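Local coordinates for protein D-alanine--D-alanine ligase (PDB 5D8D) that probably joins two D-alanines into D-alanyl-D-alanine at the expense of ATP, supplying the dipeptide for peptidoglycan and so for bacterial cell-wall formation, at residues D127-E132 with E157-A162; D111-P116 with Q236-R241; L240-A245 with G252-M257; I63-R68 with G73-V78. All coordinates share one frame; numbering follows the deposited sequence.

How the contacts relate
Along the chain, contact 4 comes first, within the N-terminal domain. Contact 2 then spans a long stretch of the ATP-grasp part that includes both segments of contact 1, and contact 3 begins where contact 2 ends. Contacts 2 and 3 share L240 and R241 on helix 229-245; their centres lie about 7 Å apart, and L112 CD2 packs on A242 CA at 3.8 Å. Contact 1 stands apart beside the four-stranded sheet 117-120, 173-177, 137-141 and 151-153 of the central domain, its centre about 27 Å from that of contact 2 and about 34 Å from that of contact 4. The contacts sample the N-terminal domain, the central domain and the sheet carrying predicted magnesium ligands.

Contact 1 of 4, residues D127-E132 with E157-A162; sequences DSVIAE and EDFAAA
F159 reaches across to V129 and I130, joining helix 159-169, near its beginning, to helix 126-133 in the central domain of the ATP-grasp fold, where helices pack on a four-stranded antiparallel sheet. Following the second segment, D158 precedes the ring; its OD2 is hydrogen-bonded to the backbone N of E154, and its side chain rests on V153. Next comes F159, which carries the whole contact from this side. No hydrogen bond crosses here; the join is apolar, and the nearest CA atoms, of I130 and F159, are 10.4 Å apart. The F159 ring and the aliphatic side chains of V129 and I130 fill that separation. The ring is also covered from the sheet, touching I139 and V153, so it wedges between strands and the facing helix. I130 arrives at the ring edge, near its plane, with CG1 3.7 Å from CE2 of F159. The two side chains run past one another in opposite directions. V129 comes in at a slant, its CG1 set anti to the backbone N (chi1 168°), which turns that methyl to the ring. Further on, A162 touches the sheet residues I139, S151 and V153 from the same helix as F159. This is the domain whose flexible change of conformation before nucleotide binding the apo crystal structure suggests. At the ring itself, I130 CD1 sits 3.8 Å from CE2 of F159, while V129 CG1 lies 4.0 Å from the adjoining CZ.

Contact 2 of 4, residues D111-P116 with Q236-R241; sequences DLPTAP and QALCLR
L112 sets its CD1 methyl over one face of the R241 guanidinium, the main feature of a contact between the linker 111-116 and helix 229-245 in the ATP-grasp part. CD1 stands 3.4 Å above the plane of the R241 guanidinium, over its centre, and comes 3.5 Å from both CZ and NH2 of R241. The R241 chain bends at chi3 (-69°), and its guanidinium turns one face to L112 CD1. The other branch of L112 works on the backbone: CD2 lies 3.8 Å from O of R241, so one methyl meets the guanidinium and the other the backbone of the same residue.

Purely apolar packing is the second kind. P113 CD meets L238 CD1 at 3.9 Å, the two side chains meeting at a slant. No hydrogen bond crosses between the segments; polar ties run elsewhere, T114 OG1 being bonded to L266 O and to K104 NZ.

D111, with positive phi, is the C-prime residue of a Schellman motif that ends helix 100-108 and sends the chain off toward the contact. L112 is backed by W107 of that helix and by L266 of strand 264-270, while P113 lies against W265 and L238 against F264 of the same strand.

Contact 3 of 4, residues L240-A245 with G252-M257; sequences LRAFQA and GRIDAM
The F243 ring meets strand 252-259 with its edge: near its plane lie both the CD1 methyl of I254, 4.2 Å from CD1 of F243, and the backbone of G252, whose CA is 4.3 Å from CE1 of F243. The ring also stacks with that of F188, from the neighbouring strand 181-189. Two further flat groups sit along the strand itself, where R253 NH2 and D255 OD1 form a salt bridge at 2.8 Å; its hydrogen bond is weak, bent to 130° at the hydrogen. T185 OG1 ties the pair together, bonded both to R253 NE and to D255 OD1, which probably helps fix the carboxylate.

I254 takes the alternate place and points to the helix. Its CD1 reaches the backbone N of F243 at 4.1 Å and touches CB of A242 at 4.2 Å, so this one methyl meets two successive helix residues. G252 brings a bare CA to the ring edge, and its phi of 143° is a backbone angle that suits glycine.

This is helix-on-sheet packing in the ATP-grasp fold: helix 229-245 covers one face of the antiparallel sheet 192-198, 181-189, 252-259 and 264-270, and the N-to-C directions of segments 240-245 and 252-257 lie 121° apart. R253 starts off away from the helix. D255 is a predicted ligand of the first magnesium ion, and the hydrophobic side of its strand is what the helix covers. I254 also packs on L266, V269 and C239, while A242 O accepts a hydrogen bond from W107 NE1.

Contact 4 of 4, residues I63-R68 with G73-V78; sequences IVLHGR and GQIQGV
I63 and L65 close on I75 and Q76, packing the end of strand 60-63 and the loop after it against the first turn of helix 74-81. L65 CD1 lies 3.9 Å from CG1 of I75, and the two side chains cross at about a right angle. I63 slides past I75 in the opposite direction, its CD1 4.1 Å from CG2 of I75. The same I63 methyl also lies 3.8 Å from the amide NE2 of Q76. That is a van der Waals touch, not a bond: Q76 NE2 is hydrogen-bonded to G70 O in the turn between the segments, and the bend of the side chain at chi2 (70°) brings the amide round to it. I75 presents CG1 from a position anti to the backbone N (chi1 -168°).

One step out, G73 is the N-cap residue, and its O accepts the helix hydrogen bond from G77 N at 2.8 Å. H66, next after L65, is held by ND1 to V272 O and by NE2 to S27 OG.

Beyond the helix lies the second subunit: I75 packs on W81 of that subunit, and V78 on its G77. I63, L65 and I75 all touch L13 of strand 9-13, in the middle of the parallel sheet of this Rossmann-like N-terminal domain, while helix 21-37 touches L65 through S24.

Contact 1 of 4, residues D127-E132 with E157-A162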
# COMPACT_ATOMS: atom_id res chain seq x y z
N ASP A 127 -5.19 -4.48 -30.03
CA ASP A 127 -5.32 -3.35 -30.99
C ASP A 127 -5.97 -2.08 -30.38
O ASP A 127 -5.74 -0.97 -30.86
CB ASP A 127 -6.03 -3.81 -32.29
CG ASP A 127 -5.11 -4.64 -33.20
OD1 ASP A 127 -4.29 -4.02 -33.91
OD2 ASP A 127 -5.20 -5.89 -33.19
N SER A 128 -6.78 -2.25 -29.32
CA SER A 128 -7.21 -1.12 -28.48
C SER A 128 -6.03 -0.55 -27.65
O SER A 128 -6.03 0.65 -27.32
CB SER A 128 -8.39 -1.51 -27.56
OG SER A 128 -9.63 -1.48 -28.26
N VAL A 129 -5.03 -1.39 -27.33
CA VAL A 129 -3.75 -0.97 -26.71
C VAL A 129 -2.90 -0.15 -27.71
O VAL A 129 -2.49 0.97 -27.40
CB VAL A 129 -2.92 -2.19 -26.17
CG1 VAL A 129 -1.48 -1.83 -25.82
CG2 VAL A 129 -3.60 -2.81 -24.96
N ILE A 130 -2.64 -0.74 -28.88
CA ILE A 130 -1.85 -0.11 -29.95
C ILE A 130 -2.39 1.28 -30.39
O ILE A 130 -1.61 2.23 -30.54
CB ILE A 130 -1.70 -1.09 -31.17
CG1 ILE A 130 -0.71 -2.22 -30.82
CG2 ILE A 130 -1.27 -0.36 -32.44
CD1 ILE A 130 -0.71 -3.39 -31.80
N ALA A 131 -3.71 1.39 -30.59
CA ALA A 131 -4.33 2.64 -31.07
C ALA A 131 -4.28 3.78 -30.04
O ALA A 131 -4.16 4.95 -30.42
CB ALA A 131 -5.77 2.38 -31.50
N GLU A 132 -4.38 3.42 -28.76
CA GLU A 132 -4.37 4.38 -27.66
C GLU A 132 -2.94 4.82 -27.29
O GLU A 132 -2.62 6.01 -27.31
CB GLU A 132 -5.12 3.82 -26.44
CG GLU A 132 -6.63 4.13 -26.38
CD GLU A 132 -7.35 4.16 -27.74
OE1 GLU A 132 -7.30 3.15 -28.48
OE2 GLU A 132 -7.98 5.21 -28.06
N GLU A 157 3.58 -8.28 -33.82
CA GLU A 157 4.48 -9.46 -33.71
C GLU A 157 5.28 -9.60 -32.38
O GLU A 157 5.36 -10.69 -31.82
CB GLU A 157 5.49 -9.45 -34.88
CG GLU A 157 4.95 -9.66 -36.30
CD GLU A 157 6.07 -9.72 -37.35
OE1 GLU A 157 7.03 -8.91 -37.25
OE2 GLU A 157 6.02 -10.56 -38.28
N ASP A 158 5.89 -8.51 -31.90
CA ASP A 158 6.69 -8.53 -30.66
C ASP A 158 5.88 -8.85 -29.36
O ASP A 158 6.46 -9.32 -28.38
CB ASP A 158 7.46 -7.18 -30.46
CG ASP A 158 8.62 -6.95 -31.46
OD1 ASP A 158 9.18 -7.94 -31.99
OD2 ASP A 158 8.99 -5.76 -31.69
N PHE A 159 4.56 -8.59 -29.37
CA PHE A 159 3.70 -8.69 -28.16
C PHE A 159 3.67 -10.03 -27.46
O PHE A 159 3.95 -10.09 -26.26
CB PHE A 159 2.23 -8.31 -28.47
CG PHE A 159 1.87 -6.89 -28.12
CD1 PHE A 159 1.84 -6.48 -26.78
CD2 PHE A 159 1.55 -5.97 -29.11
CE1 PHE A 159 1.51 -5.18 -26.45
CE2 PHE A 159 1.21 -4.66 -28.79
CZ PHE A 159 1.19 -4.27 -27.46
N ALA A 160 3.30 -11.09 -28.18
CA ALA A 160 3.01 -12.39 -27.56
C ALA A 160 4.21 -13.04 -26.85
O ALA A 160 4.02 -13.80 -25.91
CB ALA A 160 2.38 -13.34 -28.57
N ALA A 161 5.44 -12.74 -27.29
CA ALA A 161 6.67 -13.21 -26.62
C ALA A 161 7.02 -12.40 -25.34
O ALA A 161 7.54 -12.97 -24.36
CB ALA A 161 7.85 -13.18 -27.59
N ALA A 162 6.76 -11.09 -25.38
CA ALA A 162 7.04 -10.19 -24.25
C ALA A 162 6.10 -10.42 -23.07
O ALA A 162 6.53 -10.39 -21.91
CB ALA A 162 6.93 -8.74 -24.71

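Contact 2 of 4, residues D111-P116 with Q236-R241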
# COMPACT_ATOMS: atom_id res chain seq x y z
N ASP A 111 -0.57 15.41 -10.18
CA ASP A 111 -0.20 16.34 -11.25
C ASP A 111 1.29 16.27 -11.64
O ASP A 111 1.92 17.28 -11.98
CB ASP A 111 -0.66 17.77 -10.89
CG ASP A 111 -1.54 18.38 -11.98
OD1 ASP A 111 -1.07 18.46 -13.14
OD2 ASP A 111 -2.71 18.75 -11.67
N LEU A 112 1.83 15.05 -11.61
CA LEU A 112 3.24 14.77 -11.83
C LEU A 112 3.28 13.94 -13.11
O LEU A 112 2.45 13.04 -13.30
CB LEU A 112 3.83 13.98 -10.63
CG LEU A 112 4.60 14.70 -9.51
CD1 LEU A 112 4.22 16.15 -9.29
CD2 LEU A 112 4.48 13.97 -8.20
N PRO A 113 4.24 14.23 -14.00
CA PRO A 113 4.25 13.55 -15.29
C PRO A 113 4.77 12.11 -15.26
O PRO A 113 5.78 11.83 -14.62
CB PRO A 113 5.18 14.42 -16.12
CG PRO A 113 6.18 14.91 -15.11
CD PRO A 113 5.43 15.08 -13.82
N THR A 114 4.11 11.24 -15.99
CA THR A 114 4.48 9.85 -16.08
C THR A 114 3.86 9.33 -17.37
O THR A 114 2.88 9.89 -17.85
CB THR A 114 3.99 9.08 -14.84
OG1 THR A 114 4.48 7.74 -14.89
CG2 THR A 114 2.49 9.03 -14.74
N ALA A 115 4.43 8.29 -17.97
CA ALA A 115 3.98 7.86 -19.29
C ALA A 115 2.62 7.16 -19.23
O ALA A 115 2.36 6.37 -18.31
CB ALA A 115 5.01 6.96 -19.96
N PRO A 116 1.74 7.44 -20.21
CA PRO A 116 0.52 6.63 -20.32
C PRO A 116 0.85 5.13 -20.32
O PRO A 116 1.96 4.72 -20.74
CB PRO A 116 -0.07 7.05 -21.67
CG PRO A 116 0.45 8.43 -21.90
CD PRO A 116 1.80 8.50 -21.25
N GLN A 236 15.75 16.94 -9.82
CA GLN A 236 15.78 16.62 -8.37
C GLN A 236 14.53 17.14 -7.63
O GLN A 236 13.95 16.44 -6.83
CB GLN A 236 17.05 17.16 -7.71
CG GLN A 236 18.32 16.48 -8.19
CD GLN A 236 19.58 17.13 -7.67
OE1 GLN A 236 19.72 18.35 -7.66
NE2 GLN A 236 20.51 16.31 -7.25
N ALA A 237 14.12 18.37 -7.94
CA ALA A 237 12.86 18.94 -7.43
C ALA A 237 11.64 18.10 -7.82
O ALA A 237 10.78 17.79 -7.01
CB ALA A 237 12.69 20.35 -7.94
N LEU A 238 11.58 17.73 -9.08
CA LEU A 238 10.50 16.89 -9.56
C LEU A 238 10.45 15.55 -8.81
O LEU A 238 9.38 15.11 -8.37
CB LEU A 238 10.68 16.66 -11.06
CG LEU A 238 9.63 15.78 -11.70
CD1 LEU A 238 8.31 16.54 -11.68
CD2 LEU A 238 10.04 15.37 -13.12
N CYS A 239 11.62 14.92 -8.67
CA CYS A 239 11.75 13.64 -8.00
C CYS A 239 11.48 13.77 -6.51
O CYS A 239 10.97 12.85 -5.90
CB CYS A 239 13.12 13.01 -8.27
SG CYS A 239 13.29 12.51 -10.00
N LEU A 240 11.84 14.89 -5.91
CA LEU A 240 11.50 15.11 -4.51
C LEU A 240 10.02 15.01 -4.34
O LEU A 240 9.56 14.36 -3.43
CB LEU A 240 11.98 16.46 -4.02
CG LEU A 240 11.68 16.85 -2.58
CD1 LEU A 240 12.18 15.82 -1.60
CD2 LEU A 240 12.32 18.19 -2.32
N ARG A 241 9.27 15.65 -5.23
CA ARG A 241 7.81 15.64 -5.16
C ARG A 241 7.23 14.27 -5.43
O ARG A 241 6.23 13.87 -4.83
CB ARG A 241 7.21 16.64 -6.15
CG ARG A 241 7.59 18.07 -5.87
CD ARG A 241 6.51 19.01 -6.35
NE ARG A 241 6.42 19.04 -7.80
CZ ARG A 241 5.33 19.37 -8.51
NH1 ARG A 241 4.17 19.68 -7.92
NH2 ARG A 241 5.40 19.39 -9.84

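Contact 3 of 4, residues L240-A245 with G252-M257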
# COMPACT_ATOMS: atom_id res chain seq x y z
N LEU A 240 11.84 14.89 -5.91
CA LEU A 240 11.50 15.11 -4.51
C LEU A 240 10.02 15.01 -4.34
O LEU A 240 9.56 14.36 -3.43
CB LEU A 240 11.98 16.46 -4.02
CG LEU A 240 11.68 16.85 -2.58
CD1 LEU A 240 12.18 15.82 -1.60
CD2 LEU A 240 12.32 18.19 -2.32
N ARG A 241 9.27 15.65 -5.23
CA ARG A 241 7.81 15.64 -5.16
C ARG A 241 7.23 14.27 -5.43
O ARG A 241 6.23 13.87 -4.83
CB ARG A 241 7.21 16.64 -6.15
CG ARG A 241 7.59 18.07 -5.87
CD ARG A 241 6.51 19.01 -6.35
NE ARG A 241 6.42 19.04 -7.80
CZ ARG A 241 5.33 19.37 -8.51
NH1 ARG A 241 4.17 19.68 -7.92
NH2 ARG A 241 5.40 19.39 -9.84
N ALA A 242 7.83 13.54 -6.35
CA ALA A 242 7.42 12.16 -6.61
C ALA A 242 7.66 11.29 -5.38
O ALA A 242 6.89 10.36 -5.10
CB ALA A 242 8.17 11.60 -7.82
N PHE A 243 8.74 11.60 -4.66
CA PHE A 243 9.16 10.81 -3.51
C PHE A 243 8.15 11.07 -2.39
O PHE A 243 7.64 10.12 -1.78
CB PHE A 243 10.60 11.21 -3.12
CG PHE A 243 11.27 10.34 -2.09
CD1 PHE A 243 11.82 9.12 -2.44
CD2 PHE A 243 11.39 10.77 -0.76
CE1 PHE A 243 12.49 8.34 -1.50
CE2 PHE A 243 12.04 9.98 0.20
CZ PHE A 243 12.60 8.76 -0.18
N GLN A 244 7.87 12.34 -2.12
CA GLN A 244 6.83 12.73 -1.17
C GLN A 244 5.44 12.23 -1.52
O GLN A 244 4.72 11.74 -0.66
CB GLN A 244 6.81 14.24 -1.00
CG GLN A 244 8.01 14.73 -0.20
CD GLN A 244 8.34 16.20 -0.34
OE1 GLN A 244 9.13 16.72 0.46
NE2 GLN A 244 7.80 16.87 -1.35
N ALA A 245 5.07 12.30 -2.79
CA ALA A 245 3.72 11.93 -3.20
C ALA A 245 3.37 10.52 -2.83
O ALA A 245 2.29 10.25 -2.35
CB ALA A 245 3.53 12.12 -4.69
N GLY A 252 16.22 6.00 -0.67
CA GLY A 252 15.59 5.37 -1.82
C GLY A 252 16.02 6.02 -3.13
O GLY A 252 16.83 6.96 -3.16
N ARG A 253 15.47 5.52 -4.22
CA ARG A 253 15.77 6.01 -5.55
C ARG A 253 14.47 6.23 -6.30
O ARG A 253 13.52 5.44 -6.13
CB ARG A 253 16.56 4.97 -6.32
CG ARG A 253 17.99 4.75 -5.86
CD ARG A 253 18.63 3.54 -6.57
NE ARG A 253 18.30 3.57 -7.99
CZ ARG A 253 18.15 2.51 -8.78
NH1 ARG A 253 18.36 1.28 -8.34
NH2 ARG A 253 17.81 2.72 -10.06
N ILE A 254 14.44 7.29 -7.11
CA ILE A 254 13.43 7.46 -8.13
C ILE A 254 14.11 7.32 -9.46
O ILE A 254 15.15 7.96 -9.69
CB ILE A 254 12.84 8.86 -8.08
CG1 ILE A 254 12.21 9.13 -6.70
CG2 ILE A 254 11.85 9.07 -9.23
CD1 ILE A 254 10.80 8.63 -6.52
N ASP A 255 13.54 6.54 -10.36
CA ASP A 255 14.04 6.50 -11.74
C ASP A 255 13.20 7.37 -12.66
O ASP A 255 11.96 7.48 -12.51
CB ASP A 255 14.02 5.09 -12.28
CG ASP A 255 15.04 4.19 -11.58
OD1 ASP A 255 15.93 4.66 -10.81
OD2 ASP A 255 14.92 2.97 -11.83
N ALA A 256 13.86 8.00 -13.61
CA ALA A 256 13.17 8.91 -14.52
C ALA A 256 13.81 8.89 -15.91
O ALA A 256 14.93 8.41 -16.09
CB ALA A 256 13.16 10.32 -13.95
N MET A 257 13.05 9.37 -16.88
CA MET A 257 13.46 9.53 -18.28
C MET A 257 13.56 11.03 -18.62
O MET A 257 12.75 11.82 -18.15
CB MET A 257 12.39 8.90 -19.16
CG MET A 257 12.90 8.13 -20.34
SD MET A 257 13.69 6.59 -19.85
CE MET A 257 13.29 5.51 -21.25

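Contact 4 of 4, residues I63-R68 with G73-V78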
# COMPACT_ATOMS: atom_id res chain seq x y z
N ILE A 63 16.89 -2.00 7.27
CA ILE A 63 16.25 -2.94 6.34
C ILE A 63 16.97 -2.92 4.99
O ILE A 63 17.10 -1.88 4.35
CB ILE A 63 14.77 -2.64 6.09
CG1 ILE A 63 13.95 -2.68 7.41
CG2 ILE A 63 14.19 -3.63 5.07
CD1 ILE A 63 12.55 -2.15 7.30
N VAL A 64 17.39 -4.09 4.55
CA VAL A 64 18.08 -4.21 3.30
C VAL A 64 17.66 -5.55 2.68
O VAL A 64 18.43 -6.22 1.97
CB VAL A 64 19.56 -3.97 3.61
CG1 VAL A 64 20.39 -5.23 3.68
CG2 VAL A 64 20.14 -2.90 2.74
N LEU A 65 16.38 -5.89 2.90
CA LEU A 65 15.68 -7.00 2.25
C LEU A 65 15.10 -6.49 0.95
O LEU A 65 14.20 -5.71 0.97
CB LEU A 65 14.51 -7.48 3.11
CG LEU A 65 14.83 -8.15 4.43
CD1 LEU A 65 13.62 -8.17 5.36
CD2 LEU A 65 15.32 -9.56 4.18
N HIS A 66 15.59 -6.97 -0.18
CA HIS A 66 15.04 -6.55 -1.45
C HIS A 66 13.93 -7.50 -1.89
O HIS A 66 13.99 -8.72 -1.63
CB HIS A 66 16.14 -6.48 -2.50
CG HIS A 66 17.35 -5.77 -2.03
ND1 HIS A 66 17.34 -4.44 -1.66
CD2 HIS A 66 18.61 -6.20 -1.82
CE1 HIS A 66 18.55 -4.08 -1.27
NE2 HIS A 66 19.34 -5.12 -1.36
N GLY A 67 12.94 -6.91 -2.56
CA GLY A 67 11.82 -7.64 -3.14
C GLY A 67 10.75 -8.09 -2.13
O GLY A 67 10.67 -7.60 -1.01
N ARG A 68 9.97 -9.06 -2.58
CA ARG A 68 8.81 -9.60 -1.87
C ARG A 68 9.22 -9.93 -0.44
O ARG A 68 10.22 -10.57 -0.19
CB ARG A 68 8.24 -10.79 -2.68
CG ARG A 68 7.22 -11.76 -2.07
CD ARG A 68 7.89 -13.03 -1.53
NE ARG A 68 7.33 -14.31 -1.99
CZ ARG A 68 6.42 -15.05 -1.34
NH1 ARG A 68 5.88 -14.67 -0.17
NH2 ARG A 68 6.02 -16.21 -1.89
N GLY A 73 5.97 -3.75 2.27
CA GLY A 73 5.19 -3.40 3.49
C GLY A 73 5.08 -4.53 4.52
O GLY A 73 4.68 -4.29 5.65
N GLN A 74 5.49 -5.74 4.17
CA GLN A 74 5.38 -6.84 5.06
C GLN A 74 6.32 -6.76 6.27
O GLN A 74 5.89 -6.88 7.40
CB GLN A 74 5.69 -8.12 4.32
CG GLN A 74 4.71 -8.43 3.22
CD GLN A 74 4.80 -9.84 2.74
OE1 GLN A 74 4.16 -10.18 1.77
NE2 GLN A 74 5.51 -10.70 3.44
N ILE A 75 7.61 -6.61 6.03
CA ILE A 75 8.54 -6.56 7.15
C ILE A 75 8.30 -5.26 7.92
O ILE A 75 8.49 -5.25 9.13
CB ILE A 75 10.02 -6.73 6.72
CG1 ILE A 75 10.96 -6.98 7.92
CG2 ILE A 75 10.52 -5.49 5.98
CD1 ILE A 75 10.76 -8.28 8.66
N GLN A 76 7.90 -4.18 7.24
CA GLN A 76 7.58 -2.90 7.91
C GLN A 76 6.32 -3.06 8.79
O GLN A 76 6.21 -2.49 9.86
CB GLN A 76 7.32 -1.81 6.89
CG GLN A 76 8.49 -1.35 6.01
CD GLN A 76 8.95 -2.37 5.00
OE1 GLN A 76 8.29 -3.34 4.74
NE2 GLN A 76 10.11 -2.16 4.43
N GLY A 77 5.38 -3.88 8.31
CA GLY A 77 4.21 -4.29 9.10
C GLY A 77 4.61 -4.88 10.44
O GLY A 77 4.13 -4.42 11.51
N VAL A 78 5.51 -5.87 10.40
CA VAL A 78 5.93 -6.51 11.67
C VAL A 78 6.66 -5.53 12.58
O VAL A 78 6.46 -5.53 13.80
CB VAL A 78 6.66 -7.91 11.59
CG1 VAL A 78 6.45 -8.66 10.28
CG2 VAL A 78 8.11 -7.85 11.99